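Local coordinates for protein Non-canonical purine NTP pyrophosphatase (Coxiella burnetii, PDB 3TQU) that probably hydrolyses non-canonical purine nucleoside triphosphates such as XTP, dITP and ITP to their monophosphates and diphosphate, so clearing them from the nucleotide pool, at residues P161-P166 / R170-L175; S14-E19 / S184-A189; P40-T45 / A57-K62. All blocks are in the same frame, centred on the assembly; numbering follows the deposited sequence.

Contact 1: P161-P166 / R170-L175; sequences PIFYVP and RTAAEL
A short beta hairpin, strands 163-165 and 170-171, joins these segments at one edge of the mixed sheet of this HAM1-family protein. The strands run antiparallel. Val165 and Arg170 form a hydrogen-bonded pair, in which Val165 N donates a hydrogen bond to Arg170 O at 2.8 Å. Tyr164 and Thr171 form the next, non-hydrogen-bonded pair, their CA atoms 4.0 Å apart. Beyond it Phe163 O takes two contacts: a hydrogen bond from Ala172 N at 2.9 Å and a CA-H...O contact from Thr171 CA at 3.2 Å.

Tyr164 CG stands anti to the backbone N (chi1 -179°), which brings the ring alongside the neighbouring strand. Tyr164 CE2 comes to 3.7 Å from Arg170 N, and the ring meets that strand obliquely. Val165 goes to the other face with Arg170. Trp143 of strand 137-147 packs on Val165, and also touches Ala172.

After the strand the chain turns. Thr171 N donates to Glu174 OE1 on its anti lone pair, and Arg152 forms a salt bridge with the same oxygen. Thr171 OG1 also bonds to Arg152 O. At the far end the methyl CB of Ala173 lies 3.6 Å from Pro161 CA.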
loop_
_atom_site.group_PDB
_atom_site.type_symbol
_atom_site.label_atom_id
_atom_site.label_comp_id
_atom_site.label_asym_id
_atom_site.label_seq_id
_atom_site.Cartn_x
_atom_site.Cartn_y
_atom_site.Cartn_z
ATOM N N PRO A 161 11.439 -24.803 0.434
ATOM C CA PRO A 161 12.329 -25.790 -0.192
ATOM C C PRO A 161 12.589 -25.571 -1.689
ATOM O O PRO A 161 13.597 -26.067 -2.189
ATOM C CB PRO A 161 11.593 -27.118 0.028
ATOM C CG PRO A 161 10.748 -26.881 1.233
ATOM C CD PRO A 161 10.304 -25.450 1.115
ATOM N N ILE A 162 11.712 -24.857 -2.392
ATOM C CA ILE A 162 11.934 -24.611 -3.819
ATOM C C ILE A 162 12.256 -23.153 -4.149
ATOM O O ILE A 162 12.328 -22.781 -5.319
ATOM C CB ILE A 162 10.748 -25.075 -4.701
ATOM C CG1 ILE A 162 9.451 -24.381 -4.278
ATOM C CG2 ILE A 162 10.614 -26.593 -4.666
ATOM C CD1 ILE A 162 8.272 -24.685 -5.193
ATOM N N PHE A 163 12.453 -22.331 -3.125
ATOM C CA PHE A 163 12.806 -20.939 -3.361
ATOM C C PHE A 163 14.316 -20.737 -3.297
ATOM O O PHE A 163 14.881 -20.521 -2.226
ATOM C CB PHE A 163 12.100 -20.012 -2.376
ATOM C CG PHE A 163 12.250 -18.558 -2.713
ATOM C CD1 PHE A 163 11.456 -17.979 -3.688
ATOM C CD2 PHE A 163 13.191 -17.775 -2.069
ATOM C CE1 PHE A 163 11.594 -16.639 -4.009
ATOM C CE2 PHE A 163 13.330 -16.435 -2.382
ATOM C CZ PHE A 163 12.529 -15.868 -3.353
ATOM N N TYR A 164 14.959 -20.819 -4.457
ATOM C CA TYR A 164 16.404 -20.656 -4.558
ATOM C C TYR A 164 16.800 -19.196 -4.377
ATOM O O TYR A 164 16.254 -18.307 -5.036
ATOM C CB TYR A 164 16.898 -21.179 -5.909
ATOM C CG TYR A 164 18.396 -21.067 -6.115
ATOM C CD1 TYR A 164 18.933 -20.084 -6.936
ATOM C CD2 TYR A 164 19.271 -21.948 -5.491
ATOM C CE1 TYR A 164 20.299 -19.981 -7.132
ATOM C CE2 TYR A 164 20.640 -21.852 -5.680
ATOM C CZ TYR A 164 21.147 -20.864 -6.500
ATOM O OH TYR A 164 22.505 -20.758 -6.695
ATOM N N VAL A 165 17.748 -18.954 -3.479
ATOM C CA VAL A 165 18.201 -17.601 -3.184
ATOM C C VAL A 165 19.577 -17.372 -3.793
ATOM O O VAL A 165 20.587 -17.774 -3.218
ATOM C CB VAL A 165 18.267 -17.360 -1.667
ATOM C CG1 VAL A 165 18.621 -15.909 -1.371
ATOM C CG2 VAL A 165 16.940 -17.732 -1.022
ATOM N N PRO A 166 19.616 -16.726 -4.969
ATOM C CA PRO A 166 20.832 -16.525 -5.762
ATOM C C PRO A 166 21.995 -15.969 -4.947
ATOM O O PRO A 166 23.132 -16.405 -5.132
ATOM C CB PRO A 166 20.389 -15.508 -6.818
ATOM C CG PRO A 166 18.945 -15.790 -7.005
ATOM C CD PRO A 166 18.432 -16.146 -5.629
ATOM N N ARG A 170 21.650 -21.040 -2.176
ATOM C CA ARG A 170 20.962 -22.019 -1.342
ATOM C C ARG A 170 19.473 -21.695 -1.399
ATOM O O ARG A 170 19.101 -20.555 -1.667
ATOM C CB ARG A 170 21.428 -21.905 0.110
ATOM C CG ARG A 170 22.797 -22.490 0.411
ATOM C CD ARG A 170 23.298 -21.987 1.760
ATOM N NE ARG A 170 24.088 -20.764 1.632
ATOM C CZ ARG A 170 24.458 -19.998 2.656
ATOM N NH1 ARG A 170 24.100 -20.316 3.892
ATOM N NH2 ARG A 170 25.183 -18.907 2.440
ATOM N N THR A 171 18.620 -22.684 -1.147
ATOM C CA THR A 171 17.188 -22.418 -1.076
ATOM C C THR A 171 16.868 -21.822 0.288
ATOM O O THR A 171 17.696 -21.865 1.195
ATOM C CB THR A 171 16.345 -23.692 -1.279
ATOM O OG1 THR A 171 16.521 -24.568 -0.158
ATOM C CG2 THR A 171 16.746 -24.405 -2.563
ATOM N N ALA A 172 15.670 -21.265 0.433
ATOM C CA ALA A 172 15.253 -20.675 1.700
ATOM C C ALA A 172 15.245 -21.710 2.819
ATOM O O ALA A 172 15.512 -21.388 3.976
ATOM C CB ALA A 172 13.877 -20.039 1.564
ATOM N N ALA A 173 14.931 -22.952 2.469
ATOM C CA ALA A 173 14.854 -24.027 3.452
ATOM C C ALA A 173 16.245 -24.499 3.874
ATOM O O ALA A 173 16.397 -25.141 4.915
ATOM C CB ALA A 173 14.042 -25.190 2.904
ATOM N N GLU A 174 17.251 -24.184 3.063
ATOM C CA GLU A 174 18.631 -24.542 3.379
ATOM C C GLU A 174 19.287 -23.529 4.306
ATOM O O GLU A 174 20.266 -23.838 4.982
ATOM C CB GLU A 174 19.468 -24.680 2.105
ATOM C CG GLU A 174 19.258 -25.984 1.363
ATOM C CD GLU A 174 20.184 -26.131 0.171
ATOM O OE1 GLU A 174 20.232 -25.208 -0.668
ATOM O OE2 GLU A 174 20.869 -27.170 0.078
ATOM N N LEU A 175 18.754 -22.314 4.329
ATOM C CA LEU A 175 19.297 -21.276 5.195
ATOM C C LEU A 175 19.019 -21.578 6.666
ATOM O O LEU A 175 17.996 -22.177 7.003
ATOM C CB LEU A 175 18.698 -19.914 4.834
ATOM C CG LEU A 175 18.976 -19.365 3.433
ATOM C CD1 LEU A 175 18.232 -18.054 3.221
ATOM C CD2 LEU A 175 20.473 -19.184 3.215
#

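Contact 2: S14-E19 / S184-A189; sequences SSKLAE and SHRGQA
Arg186 reaches from helix 185-199 to helix 14-23 and meets Glu19 and Lys16 there. Its CB points toward the other helix, and CG lies anti to the carbonyl carbon, offset over one face of the His185 ring. The chain is extended as far as CD, then bends at chi3 (49°). The Arg186 side chain crosses those of Lys16 and Glu19 at about a right angle.

Arg186 NE donates to Glu19 OE1 at 3.0 Å, on the syn side of that oxygen. Arg186 NH2 donates to the same Glu19 OE1, also at 3.0 Å, but from above the carboxylate plane. The salt bridge is thus side-on. OE1 sits in the guanidinium plane, whereas the carboxylate is turned 47° from it. The two bonds should limit rotation of the guanidinium.

Lys16 CG lies over one face of the guanidinium, offset toward its rim and 3.8 Å from Arg186 NH2. Lys16 CE is 3.7 Å from Arg186 NH1. Beyond CE the extended lysine carries NZ to a salt bridge with Asp71, which also forms a weak, long ion pair with Arg186 NH1. That carboxylate probably offsets the two positive charges.

Ser184 caps the arginine's helix, its OG accepting from Gly187 N. Ser14, Ser15, Lys16, His185 and Arg186 are predicted substrate-binding residues. The starts of helices 14-23 and 185-199 bring Lys16 and Arg186 together, consistent with the nucleotide site of a HAM1 pyrophosphatase.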
loop_
_atom_site.group_PDB
_atom_site.type_symbol
_atom_site.label_atom_id
_atom_site.label_comp_id
_atom_site.label_asym_id
_atom_site.label_seq_id
_atom_site.Cartn_x
_atom_site.Cartn_y
_atom_site.Cartn_z
ATOM N N SER A 14 1.946 -17.775 16.075
ATOM C CA SER A 14 2.824 -17.553 17.224
ATOM C C SER A 14 4.225 -17.081 16.836
ATOM O O SER A 14 4.840 -16.290 17.552
ATOM C CB SER A 14 2.905 -18.811 18.104
ATOM O OG SER A 14 3.511 -19.897 17.418
ATOM N N SER A 15 4.732 -17.560 15.706
ATOM C CA SER A 15 6.054 -17.144 15.256
ATOM C C SER A 15 6.033 -15.679 14.812
ATOM O O SER A 15 7.011 -14.954 14.993
ATOM C CB SER A 15 6.567 -18.048 14.133
ATOM O OG SER A 15 5.854 -17.834 12.930
ATOM N N LYS A 16 4.914 -15.244 14.245
ATOM C CA LYS A 16 4.778 -13.849 13.835
ATOM C C LYS A 16 4.787 -12.901 15.036
ATOM O O LYS A 16 5.398 -11.833 14.989
ATOM C CB LYS A 16 3.516 -13.648 13.000
ATOM C CG LYS A 16 3.555 -14.368 11.656
ATOM C CD LYS A 16 2.442 -13.901 10.738
ATOM C CE LYS A 16 2.553 -14.557 9.367
ATOM N NZ LYS A 16 1.539 -14.039 8.409
ATOM N N LEU A 17 4.108 -13.295 16.110
ATOM C CA LEU A 17 4.101 -12.505 17.336
ATOM C C LEU A 17 5.493 -12.445 17.955
ATOM O O LEU A 17 5.954 -11.379 18.365
ATOM C CB LEU A 17 3.110 -13.084 18.346
ATOM C CG LEU A 17 3.070 -12.362 19.697
ATOM C CD1 LEU A 17 2.625 -10.915 19.519
ATOM C CD2 LEU A 17 2.161 -13.089 20.667
ATOM N N ALA A 18 6.159 -13.593 18.018
ATOM C CA ALA A 18 7.503 -13.667 18.582
ATOM C C ALA A 18 8.500 -12.832 17.780
ATOM O O ALA A 18 9.328 -12.123 18.352
ATOM C CB ALA A 18 7.964 -15.116 18.661
ATOM N N GLU A 19 8.424 -12.920 16.454
ATOM C CA GLU A 19 9.315 -12.145 15.595
ATOM C C GLU A 19 9.139 -10.648 15.847
ATOM O O GLU A 19 10.106 -9.886 15.840
ATOM C CB GLU A 19 9.067 -12.467 14.118
ATOM C CG GLU A 19 9.550 -13.844 13.679
ATOM C CD GLU A 19 9.209 -14.151 12.229
ATOM O OE1 GLU A 19 8.813 -13.218 11.498
ATOM O OE2 GLU A 19 9.333 -15.327 11.821
ATOM N N SER A 184 14.645 -12.089 4.536
ATOM C CA SER A 184 13.422 -12.476 3.839
ATOM C C SER A 184 12.510 -11.287 3.563
ATOM O O SER A 184 12.790 -10.154 3.962
ATOM C CB SER A 184 12.645 -13.516 4.643
ATOM O OG SER A 184 12.132 -12.938 5.831
ATOM N N HIS A 185 11.413 -11.573 2.870
ATOM C CA HIS A 185 10.376 -10.592 2.608
ATOM C C HIS A 185 9.775 -10.089 3.916
ATOM O O HIS A 185 9.465 -8.904 4.052
ATOM C CB HIS A 185 9.295 -11.201 1.714
ATOM C CG HIS A 185 8.774 -12.518 2.202
ATOM N ND1 HIS A 185 9.596 -13.593 2.466
ATOM C CD2 HIS A 185 7.512 -12.937 2.460
ATOM C CE1 HIS A 185 8.863 -14.616 2.869
ATOM N NE2 HIS A 185 7.594 -14.244 2.875
ATOM N N ARG A 186 9.613 -10.994 4.879
ATOM C CA ARG A 186 9.116 -10.606 6.194
ATOM C C ARG A 186 10.140 -9.753 6.931
ATOM O O ARG A 186 9.799 -8.721 7.506
ATOM C CB ARG A 186 8.757 -11.834 7.034
ATOM C CG ARG A 186 7.455 -12.509 6.637
ATOM C CD ARG A 186 7.039 -13.547 7.676
ATOM N NE ARG A 186 7.090 -13.007 9.033
ATOM C CZ ARG A 186 6.147 -12.241 9.577
ATOM N NH1 ARG A 186 5.065 -11.914 8.883
ATOM N NH2 ARG A 186 6.287 -11.798 10.821
ATOM N N GLY A 187 11.396 -10.191 6.918
ATOM C CA GLY A 187 12.460 -9.435 7.552
ATOM C C GLY A 187 12.514 -8.001 7.052
ATOM O O GLY A 187 12.657 -7.066 7.839
ATOM N N GLN A 188 12.398 -7.827 5.738
ATOM C CA GLN A 188 12.462 -6.497 5.135
ATOM C C GLN A 188 11.246 -5.647 5.509
ATOM O O GLN A 188 11.381 -4.470 5.848
ATOM C CB GLN A 188 12.613 -6.599 3.613
ATOM C CG GLN A 188 13.941 -7.201 3.172
ATOM C CD GLN A 188 14.025 -7.436 1.675
ATOM O OE1 GLN A 188 14.110 -6.493 0.888
ATOM N NE2 GLN A 188 14.008 -8.701 1.274
ATOM N N ALA A 189 10.061 -6.241 5.450
ATOM C CA ALA A 189 8.856 -5.537 5.863
ATOM C C ALA A 189 8.982 -5.099 7.321
ATOM O O ALA A 189 8.695 -3.950 7.664
ATOM C CB ALA A 189 7.631 -6.418 5.669
#

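Contact 3: P40-T45 / A57-K62; sequences PDIEET and ARHAAK. With CA (calcium ion), chain E.
His59 holds its ring out from the helix toward the 40-45 loop, with CG anti to the backbone N (chi1 176°). Ile42 answers from the loop: its CG1 is also anti to the backbone N, and its CB points at the helix. The two side chains slide past each other in opposite directions.

Ile42 lies over one face of the imidazole. Ile42 CB is 3.9 Å from the centroid of the His59 ring and 18° off the ring normal, a CH-pi contact. CG2 reaches back to His59 CB, while CD1 lies over the same face, nearer ND1.

The ring edge is used as well. His59 NE2 donates to Pro40 O at 3.0 Å. The acceptor is close to the ring plane, but the bond is bent, with an N-H...O angle of 136°. With NE2 as the donor, the ring is held at its edge while Ile42 packs on its face.

These contacts fasten the loop that follows strand 29-33 against helix 49-64, and the same loop carries acidic residues to the metal site of the HAM1 fold. Glu44 binds a calcium ion through both carboxylate oxygens, OE1 at 2.7 Å and OE2 at 2.8 Å. Asp72 and five waters complete the ligands. Lys56, about one turn before His59 on the helix, donates to Glu44 OE2. Magnesium is the expected cofactor, and Glu43 is a predicted ligand for it.

On the same helix Arg58 reaches the second subunit, where its NH2 forms a salt bridge with Glu51 of that chain.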
loop_
_atom_site.group_PDB
_atom_site.type_symbol
_atom_site.label_atom_id
_atom_site.label_comp_id
_atom_site.label_asym_id
_atom_site.label_seq_id
_atom_site.Cartn_x
_atom_site.Cartn_y
_atom_site.Cartn_z
ATOM N N PRO A 40 -12.918 -12.977 15.815
ATOM C CA PRO A 40 -12.842 -14.085 14.857
ATOM C C PRO A 40 -12.043 -13.696 13.615
ATOM O O PRO A 40 -11.910 -12.507 13.318
ATOM C CB PRO A 40 -14.307 -14.316 14.486
ATOM C CG PRO A 40 -14.944 -12.981 14.655
ATOM C CD PRO A 40 -14.236 -12.321 15.807
ATOM N N ASP A 41 -11.506 -14.686 12.911
ATOM C CA ASP A 41 -10.848 -14.435 11.633
ATOM C C ASP A 41 -11.864 -13.881 10.642
ATOM O O ASP A 41 -13.042 -14.240 10.680
ATOM C CB ASP A 41 -10.244 -15.723 11.069
ATOM C CG ASP A 41 -8.977 -16.146 11.788
ATOM O OD1 ASP A 41 -8.645 -15.546 12.829
ATOM O OD2 ASP A 41 -8.315 -17.091 11.312
ATOM N N ILE A 42 -11.402 -13.006 9.756
ATOM C CA ILE A 42 -12.234 -12.493 8.678
ATOM C C ILE A 42 -11.685 -13.016 7.356
ATOM O O ILE A 42 -10.479 -13.205 7.214
ATOM C CB ILE A 42 -12.260 -10.948 8.670
ATOM C CG1 ILE A 42 -13.224 -10.434 7.601
ATOM C CG2 ILE A 42 -10.858 -10.393 8.453
ATOM C CD1 ILE A 42 -13.452 -8.937 7.649
ATOM N N GLU A 43 -12.569 -13.261 6.395
ATOM C CA GLU A 43 -12.168 -13.842 5.117
ATOM C C GLU A 43 -11.331 -12.891 4.261
ATOM O O GLU A 43 -11.676 -11.723 4.091
ATOM C CB GLU A 43 -13.398 -14.302 4.332
ATOM C CG GLU A 43 -13.069 -14.939 2.991
ATOM C CD GLU A 43 -14.306 -15.334 2.206
ATOM O OE1 GLU A 43 -15.426 -15.170 2.734
ATOM O OE2 GLU A 43 -14.157 -15.807 1.058
ATOM N N GLU A 44 -10.225 -13.400 3.727
ATOM C CA GLU A 44 -9.402 -12.635 2.799
ATOM C C GLU A 44 -9.984 -12.710 1.392
ATOM O O GLU A 44 -9.935 -13.754 0.743
ATOM C CB GLU A 44 -7.970 -13.159 2.803
ATOM C CG GLU A 44 -7.221 -12.876 4.089
ATOM C CD GLU A 44 -5.888 -13.582 4.136
ATOM O OE1 GLU A 44 -5.858 -14.797 3.853
ATOM O OE2 GLU A 44 -4.873 -12.926 4.447
ATOM N N THR A 45 -10.530 -11.594 0.923
ATOM C CA THR A 45 -11.238 -11.570 -0.350
ATOM C C THR A 45 -10.563 -10.676 -1.385
ATOM O O THR A 45 -11.068 -10.518 -2.498
ATOM C CB THR A 45 -12.693 -11.103 -0.158
ATOM O OG1 THR A 45 -12.698 -9.804 0.443
ATOM C CG2 THR A 45 -13.441 -12.065 0.748
ATOM N N ALA A 57 -6.543 -5.947 9.212
ATOM C CA ALA A 57 -6.216 -4.930 10.204
ATOM C C ALA A 57 -7.438 -4.081 10.556
ATOM O O ALA A 57 -7.681 -3.786 11.726
ATOM C CB ALA A 57 -5.068 -4.051 9.716
ATOM N N ARG A 58 -8.209 -3.692 9.546
ATOM C CA ARG A 58 -9.402 -2.889 9.784
ATOM C C ARG A 58 -10.407 -3.645 10.640
ATOM O O ARG A 58 -11.062 -3.063 11.506
ATOM C CB ARG A 58 -10.065 -2.466 8.475
ATOM C CG ARG A 58 -11.312 -1.620 8.705
ATOM C CD ARG A 58 -12.274 -1.661 7.531
ATOM N NE ARG A 58 -11.714 -1.080 6.316
ATOM C CZ ARG A 58 -11.465 -1.774 5.213
ATOM N NH1 ARG A 58 -11.723 -3.071 5.177
ATOM N NH2 ARG A 58 -10.959 -1.176 4.149
ATOM N N HIS A 59 -10.532 -4.944 10.381
ATOM C CA HIS A 59 -11.435 -5.803 11.138
ATOM C C HIS A 59 -11.035 -5.827 12.608
ATOM O O HIS A 59 -11.861 -5.592 13.492
ATOM C CB HIS A 59 -11.416 -7.220 10.561
ATOM C CG HIS A 59 -12.249 -8.200 11.327
ATOM N ND1 HIS A 59 -13.614 -8.073 11.462
ATOM C CD2 HIS A 59 -11.909 -9.333 11.987
ATOM C CE1 HIS A 59 -14.078 -9.082 12.177
ATOM N NE2 HIS A 59 -13.063 -9.860 12.508
ATOM N N ALA A 60 -9.761 -6.106 12.860
ATOM C CA ALA A 60 -9.252 -6.175 14.224
ATOM C C ALA A 60 -9.448 -4.853 14.962
ATOM O O ALA A 60 -9.841 -4.835 16.133
ATOM C CB ALA A 60 -7.784 -6.580 14.222
ATOM N N ALA A 61 -9.177 -3.746 14.275
ATOM C CA ALA A 61 -9.310 -2.422 14.874
ATOM C C ALA A 61 -10.765 -2.106 15.191
ATOM O O ALA A 61 -11.077 -1.522 16.229
ATOM C CB ALA A 61 -8.731 -1.354 13.945
ATOM N N LYS A 62 -11.649 -2.489 14.278
ATOM C CA LYS A 62 -13.074 -2.255 14.443
ATOM C C LYS A 62 -13.598 -2.940 15.702
ATOM O O LYS A 62 -14.308 -2.334 16.504
ATOM C CB LYS A 62 -13.832 -2.767 13.219
ATOM C CG LYS A 62 -15.313 -2.441 13.223
ATOM C CD LYS A 62 -16.013 -3.105 12.051
ATOM C CE LYS A 62 -17.464 -2.670 11.961
ATOM N NZ LYS A 62 -17.572 -1.204 11.733
HETATM CA CA CA E . -3.159 -14.869 3.378
HETATM O O HOH W 1 -3.412 -17.422 2.837
HETATM O O HOH W 2 -0.700 -15.601 2.938
HETATM O O HOH W 3 -2.099 -14.383 5.599
HETATM O O HOH W 4 -3.579 -16.599 5.349
HETATM O O HOH W 5 -3.588 -14.126 0.880
#

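From the N terminus, the first segment met is 14-19, the start of contact 2, which closes only at 184-189. Nearly the whole chain lies in that loop, and contacts 1 and 3 are both nested inside it. Contact 3 opens and closes first, joining the 40-45 loop to helix 49-64. Contact 1 follows in series as a tight hairpin at the far edge of the sheet. Contacts 1 and 3 lie on opposite sides of the chain's centre, their centres about 32 Å apart. Contact 2 ties an early helix to the last one. Its centre lies about 17 Å from that of contact 1 and about 19 Å from that of contact 3.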